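PDB 3K5I: phosphoribosyl-aminoimidazole carboxylase from Aspergillus clavatus, which probably catalyses the ATP-dependent carboxylation of 5-aminoimidazole ribonucleotide to its N5-carboxyamino form, a step of purine biosynthesis. Local coordinates for residues T380-T383 and M384-E388; P321-S324 and L325-R328. All blocks are in the same frame, centred on the assembly; numbering follows the deposited sequence.

Contact 1: residues T380-T383 and M384-E388; sequences TAPT and MHEAE
Glu386 folds back across the side chain of Thr383, the residue just ahead of helix 384-399. Its CB lies tightly against Thr383 OG1 (3.0 Å), and CG, anti to the backbone N of Glu386 (chi1 -159°), leads the chain away from the helix and at about a right angle across the threonine side chain. Extension beyond CG carries the carboxylate to the loop, where Glu386 OE1 takes a weak hydrogen bond from Thr383 OG1 at 3.5 Å. Glu386 OE1 also lies 3.7 Å from CG of the Pro382 ring. Thr383 OG1 in turn accepts from Glu386 N (3.2 Å), with an N-H...O angle of 154°. Thr383 O accepts the N-H of Ala387 at 3.0 Å, the i to i+4 bond that closes the first turn. On the buried side the two alanines meet, Ala381 CB resting 3.7 Å from Ala387 CB, while Ile332 of strand 331-337 covers Ala387 and Met384. Gln323 of the second subunit packs on Glu386, and Glu388 forms a salt bridge with Arg244. With one hydroxyl gripping the backbone amide of Glu386, which lies in the first turn, this is a threonine N-cap, starting the last helix after strand 373-380 in the C-terminal domain.

Contact 2: residues P321-S324 and L325-R328; sequences PAQS and LEIR
From Ala322 O to Leu325 N and from Gln323 O to Glu326 N, the backbone winds in successive i to i+3 hydrogen bonds of 3.1 and 3.2 Å, following the bond from Ser324 N to Pro321 O. This is a short 3-10 turn in the loop between helix 307-315 and strand 331-337. The N-H...O angle is 168° for the bond from Leu325 N and 150° for that from Glu326 N. Leu325 turns its side chain back over the coil: CG is anti to its own carbonyl carbon and sits 3.6 Å from Ala322 O, with CD1 near Ala322 CA. Its branches are buried among Leu305, Ile320, Leu222 and Tyr224, the last two on strand 221-232. Ser324, on another face, hydrogen-bonds through OG to Asn357 N of the second subunit, and Arg328 makes hydrogen bonds to Glu301 O and Gln329 OE1 of that subunit, so the loop is part of the dimer interface. Pro321 and Gln323 add packing there, against Leu353 and Pro356 of the second subunit. Glu326 takes the exposed side. Its CB lies 3.2 Å from Gln323 O, and the chain, extended beyond CG, runs alongside the Gln323 backbone to bring OE2 within 3.8 Å of Gln323 CA. On this side a water bridges Gln323 O at 2.8 Å and Glu326 OE1 at 2.7 Å.

Overall arrangement
Both contacts are partly buried, their centres 19 Å apart. In contact 1 the alanines Ala381 and Ala387 are buried while Pro382, Thr383 and His385 are exposed; in contact 2 Ser324 and Leu325 are buried, and Ala322, Gln323 and Glu326 exposed. Each flanks a strand of the same antiparallel sheet: contact 2 leads toward strand 331-337, contact 1 follows its neighbour 373-380. A side-chain hydroxyl opens the helix of contact 1, whereas backbone i to i+3 bonds make the turn of contact 2, and a water bridges a carbonyl and a carboxylate on it. The segments face each other across the dimer, Arg328 packing on Thr380 of the second subunit. Asn357 serves both contacts, ND2 binding Thr380 O in its own chain and the backbone N the partner subunit's Ser324.

Contact 1: residues T380-T383 and M384-E388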
ATOM      1  N   THR A 380       1.926 -10.226  -9.496  1.00  5.79           N
ATOM      2  CA  THR A 380       0.651 -10.962  -9.550  1.00  8.50           C
ATOM      3  C   THR A 380       0.319 -11.320 -11.022  1.00 20.50           C
ATOM      4  O   THR A 380       0.984 -10.893 -11.962  1.00 34.53           O
ATOM      5  CB  THR A 380      -0.444 -10.012  -9.083  1.00 28.29           C
ATOM      6  OG1 THR A 380      -0.361  -8.812  -9.864  1.00 18.01           O
ATOM      7  CG2 THR A 380      -0.176  -9.576  -7.683  1.00 18.42           C
ATOM      8  N   ALA A 381      -0.733 -12.094 -11.230  1.00 30.22           N
ATOM      9  CA  ALA A 381      -1.166 -12.443 -12.567  1.00 14.65           C
ATOM     10  C   ALA A 381      -2.371 -13.352 -12.443  1.00 15.89           C
ATOM     11  O   ALA A 381      -2.546 -14.034 -11.422  1.00 12.29           O
ATOM     12  CB  ALA A 381      -0.088 -12.977 -13.454  1.00 12.29           C
ATOM     13  N   PRO A 382      -3.243 -13.327 -13.457  1.00 18.12           N
ATOM     14  CA  PRO A 382      -4.452 -14.145 -13.340  1.00 11.33           C
ATOM     15  C   PRO A 382      -4.075 -15.613 -13.231  1.00 11.77           C
ATOM     16  O   PRO A 382      -4.896 -16.362 -12.777  1.00 10.06           O
ATOM     17  CB  PRO A 382      -5.270 -13.828 -14.601  1.00  8.72           C
ATOM     18  CG  PRO A 382      -4.481 -12.715 -15.371  1.00 28.17           C
ATOM     19  CD  PRO A 382      -3.375 -12.240 -14.443  1.00 31.85           C
ATOM     20  N   THR A 383      -2.859 -16.001 -13.650  1.00 21.57           N
ATOM     21  CA  THR A 383      -2.355 -17.380 -13.619  1.00 20.81           C
ATOM     22  C   THR A 383      -0.898 -17.432 -13.128  1.00 14.14           C
ATOM     23  O   THR A 383      -0.120 -16.478 -13.283  1.00 10.92           O
ATOM     24  CB  THR A 383      -2.360 -18.083 -15.022  1.00 23.71           C
ATOM     25  OG1 THR A 383      -1.562 -17.291 -15.904  1.00 17.03           O
ATOM     26  CG2 THR A 383      -3.786 -18.176 -15.649  1.00 14.85           C
ATOM     27  N   MET A 384      -0.491 -18.567 -12.566  1.00  4.39           N
ATOM     28  CA  MET A 384       0.873 -18.640 -12.046  1.00 10.95           C
ATOM     29  C   MET A 384       1.785 -18.579 -13.259  1.00 32.79           C
ATOM     30  O   MET A 384       2.784 -17.851 -13.327  1.00 33.65           O
ATOM     31  CB  MET A 384       0.975 -20.037 -11.388  1.00 25.10           C
ATOM     32  CG  MET A 384       2.060 -20.243 -10.349  1.00 36.47           C
ATOM     33  SD  MET A 384       2.561 -18.821  -9.278  1.00 18.81           S
ATOM     34  CE  MET A 384       1.748 -19.472  -7.721  1.00 10.83           C
ATOM     35  N   HIS A 385       1.396 -19.392 -14.231  1.00 21.44           N
ATOM     36  CA  HIS A 385       2.190 -19.505 -15.410  1.00 16.81           C
ATOM     37  C   HIS A 385       2.624 -18.101 -15.744  1.00 14.49           C
ATOM     38  O   HIS A 385       3.755 -17.755 -15.869  1.00 22.23           O
ATOM     39  CB  HIS A 385       1.403 -20.061 -16.567  0.50 16.52           C
ATOM     40  CG  HIS A 385       2.286 -20.242 -17.745  0.50  1.00           C
ATOM     41  ND1 HIS A 385       3.338 -21.137 -17.729  0.50 12.61           N
ATOM     42  CD2 HIS A 385       2.333 -19.609 -18.935  0.50  1.00           C
ATOM     43  CE1 HIS A 385       3.975 -21.067 -18.881  0.50  2.26           C
ATOM     44  NE2 HIS A 385       3.385 -20.150 -19.630  0.50 24.46           N
ATOM     45  N   GLU A 386       1.631 -17.284 -16.028  1.00 12.16           N
ATOM     46  CA  GLU A 386       1.927 -15.932 -16.481  1.00  1.00           C
ATOM     47  C   GLU A 386       2.728 -15.066 -15.493  1.00 32.03           C
ATOM     48  O   GLU A 386       3.567 -14.242 -15.922  1.00 33.41           O
ATOM     49  CB  GLU A 386       0.575 -15.331 -16.778  1.00 17.74           C
ATOM     50  CG  GLU A 386       0.582 -14.166 -17.695  1.00 52.46           C
ATOM     51  CD  GLU A 386      -0.766 -13.483 -17.650  1.00 99.75           C
ATOM     52  OE1 GLU A 386      -1.810 -14.155 -17.412  1.00 69.59           O
ATOM     53  OE2 GLU A 386      -0.724 -12.256 -17.846  1.00 38.21           O
ATOM     54  N   ALA A 387       2.461 -15.247 -14.190  1.00 27.99           N
ATOM     55  CA  ALA A 387       3.177 -14.519 -13.119  1.00 24.42           C
ATOM     56  C   ALA A 387       4.631 -15.008 -13.201  1.00 58.30           C
ATOM     57  O   ALA A 387       5.586 -14.218 -13.108  1.00 17.03           O
ATOM     58  CB  ALA A 387       2.587 -14.833 -11.709  1.00 23.07           C
ATOM     59  N   GLU A 388       4.789 -16.319 -13.386  1.00 26.70           N
ATOM     60  CA  GLU A 388       6.124 -16.892 -13.512  1.00 26.32           C
ATOM     61  C   GLU A 388       6.891 -16.283 -14.700  1.00 21.95           C
ATOM     62  O   GLU A 388       8.086 -15.963 -14.630  1.00 26.48           O
ATOM     63  CB  GLU A 388       6.020 -18.363 -13.764  1.00 14.07           C
ATOM     64  CG  GLU A 388       5.874 -19.219 -12.523  1.00 12.32           C
ATOM     65  CD  GLU A 388       5.312 -20.581 -12.911  1.00 99.75           C
ATOM     66  OE1 GLU A 388       4.895 -21.358 -12.033  1.00 30.72           O
ATOM     67  OE2 GLU A 388       5.287 -20.900 -14.116  1.00 43.89           O
TER

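Contact 2: residues P321-S324 and L325-R328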
ATOM      1  N   PRO A 321     -13.277 -10.264   8.259  1.00 23.44           N
ATOM      2  CA  PRO A 321     -14.046 -11.097   7.311  1.00 34.32           C
ATOM      3  C   PRO A 321     -13.106 -12.163   6.704  1.00 13.60           C
ATOM      4  O   PRO A 321     -12.033 -11.885   6.220  1.00  8.78           O
ATOM      5  CB  PRO A 321     -14.611 -10.084   6.323  1.00 10.19           C
ATOM      6  CG  PRO A 321     -14.554  -8.671   7.100  1.00  6.57           C
ATOM      7  CD  PRO A 321     -13.457  -8.794   8.125  1.00 15.40           C
ATOM      8  N   ALA A 322     -13.435 -13.444   6.814  1.00 17.84           N
ATOM      9  CA  ALA A 322     -12.556 -14.522   6.360  1.00  7.01           C
ATOM     10  C   ALA A 322     -12.323 -14.444   4.831  1.00 72.92           C
ATOM     11  O   ALA A 322     -11.320 -14.794   4.217  1.00 17.20           O
ATOM     12  CB  ALA A 322     -13.296 -15.847   6.670  1.00 15.62           C
ATOM     13  N   GLN A 323     -13.347 -13.998   4.143  1.00 22.71           N
ATOM     14  CA  GLN A 323     -13.293 -13.841   2.695  1.00 23.02           C
ATOM     15  C   GLN A 323     -12.065 -12.999   2.293  1.00 16.87           C
ATOM     16  O   GLN A 323     -11.488 -13.210   1.220  1.00 32.22           O
ATOM     17  CB  GLN A 323     -14.541 -12.989   2.353  1.00 31.52           C
ATOM     18  CG  GLN A 323     -15.319 -13.386   1.098  1.00 99.75           C
ATOM     19  CD  GLN A 323     -16.822 -13.649   1.265  1.00 99.75           C
ATOM     20  OE1 GLN A 323     -17.564 -13.069   2.078  1.00 20.13           O
ATOM     21  NE2 GLN A 323     -17.291 -14.532   0.411  1.00 27.24           N
ATOM     22  N   SER A 324     -11.700 -12.031   3.137  1.00 10.79           N
ATOM     23  CA  SER A 324     -10.584 -11.123   2.880  1.00 18.08           C
ATOM     24  C   SER A 324      -9.164 -11.669   2.895  1.00 36.76           C
ATOM     25  O   SER A 324      -8.195 -10.949   2.565  1.00 28.35           O
ATOM     26  CB  SER A 324     -10.681  -9.964   3.864  1.00  9.99           C
ATOM     27  OG  SER A 324     -11.867  -9.197   3.694  1.00 17.10           O
ATOM     28  N   LEU A 325      -9.041 -12.930   3.304  1.00 16.26           N
ATOM     29  CA  LEU A 325      -7.751 -13.615   3.409  1.00 17.63           C
ATOM     30  C   LEU A 325      -7.654 -14.631   2.287  1.00 13.99           C
ATOM     31  O   LEU A 325      -6.767 -15.460   2.239  1.00 33.73           O
ATOM     32  CB  LEU A 325      -7.689 -14.361   4.732  1.00 26.50           C
ATOM     33  CG  LEU A 325      -8.327 -13.408   5.758  1.00 23.23           C
ATOM     34  CD1 LEU A 325      -8.505 -14.048   7.133  1.00 39.46           C
ATOM     35  CD2 LEU A 325      -7.358 -12.309   5.967  1.00 22.31           C
ATOM     36  N   GLU A 326      -8.596 -14.537   1.358  1.00 21.65           N
ATOM     37  CA  GLU A 326      -8.594 -15.464   0.217  1.00  7.24           C
ATOM     38  C   GLU A 326      -7.676 -14.751  -0.759  1.00  8.71           C
ATOM     39  O   GLU A 326      -7.709 -13.515  -0.821  1.00 14.34           O
ATOM     40  CB  GLU A 326     -10.006 -15.473  -0.421  1.00 12.09           C
ATOM     41  CG  GLU A 326     -10.880 -16.648  -0.023  1.00 31.09           C
ATOM     42  CD  GLU A 326     -12.385 -16.461  -0.251  1.00 30.90           C
ATOM     43  OE1 GLU A 326     -12.798 -15.806  -1.245  1.00 22.46           O
ATOM     44  OE2 GLU A 326     -13.158 -17.001   0.575  1.00 29.21           O
ATOM     45  N   ILE A 327      -6.953 -15.536  -1.545  1.00 19.01           N
ATOM     46  CA  ILE A 327      -6.043 -14.988  -2.554  1.00 11.05           C
ATOM     47  C   ILE A 327      -6.790 -14.507  -3.780  1.00 28.32           C
ATOM     48  O   ILE A 327      -7.528 -15.258  -4.418  1.00  8.25           O
ATOM     49  CB  ILE A 327      -5.043 -16.068  -2.906  1.00 47.56           C
ATOM     50  CG1 ILE A 327      -4.102 -16.169  -1.729  1.00  2.65           C
ATOM     51  CG2 ILE A 327      -4.421 -15.933  -4.302  1.00 30.18           C
ATOM     52  CD1 ILE A 327      -3.010 -17.300  -1.897  1.00 24.63           C
ATOM     53  N   ARG A 328      -6.618 -13.242  -4.110  1.00 15.85           N
ATOM     54  CA  ARG A 328      -7.296 -12.645  -5.286  1.00 11.02           C
ATOM     55  C   ARG A 328      -6.789 -13.184  -6.628  1.00 99.75           C
ATOM     56  O   ARG A 328      -7.603 -13.392  -7.502  1.00 13.38           O
ATOM     57  CB  ARG A 328      -6.992 -11.117  -5.310  1.00 10.50           C
ATOM     58  CG  ARG A 328      -7.186 -10.473  -3.903  1.00 22.74           C
ATOM     59  CD  ARG A 328      -7.132  -8.926  -3.795  1.00 28.26           C
ATOM     60  NE  ARG A 328      -7.511  -8.395  -5.082  1.00 33.08           N
ATOM     61  CZ  ARG A 328      -7.241  -7.191  -5.556  1.00 63.99           C
ATOM     62  NH1 ARG A 328      -6.543  -6.365  -4.800  1.00 26.73           N
ATOM     63  NH2 ARG A 328      -7.682  -6.861  -6.778  1.00 35.55           N
TER
HETATM   64  O   HOH W   1     -12.700 -13.094  -1.274  1.00 23.48           O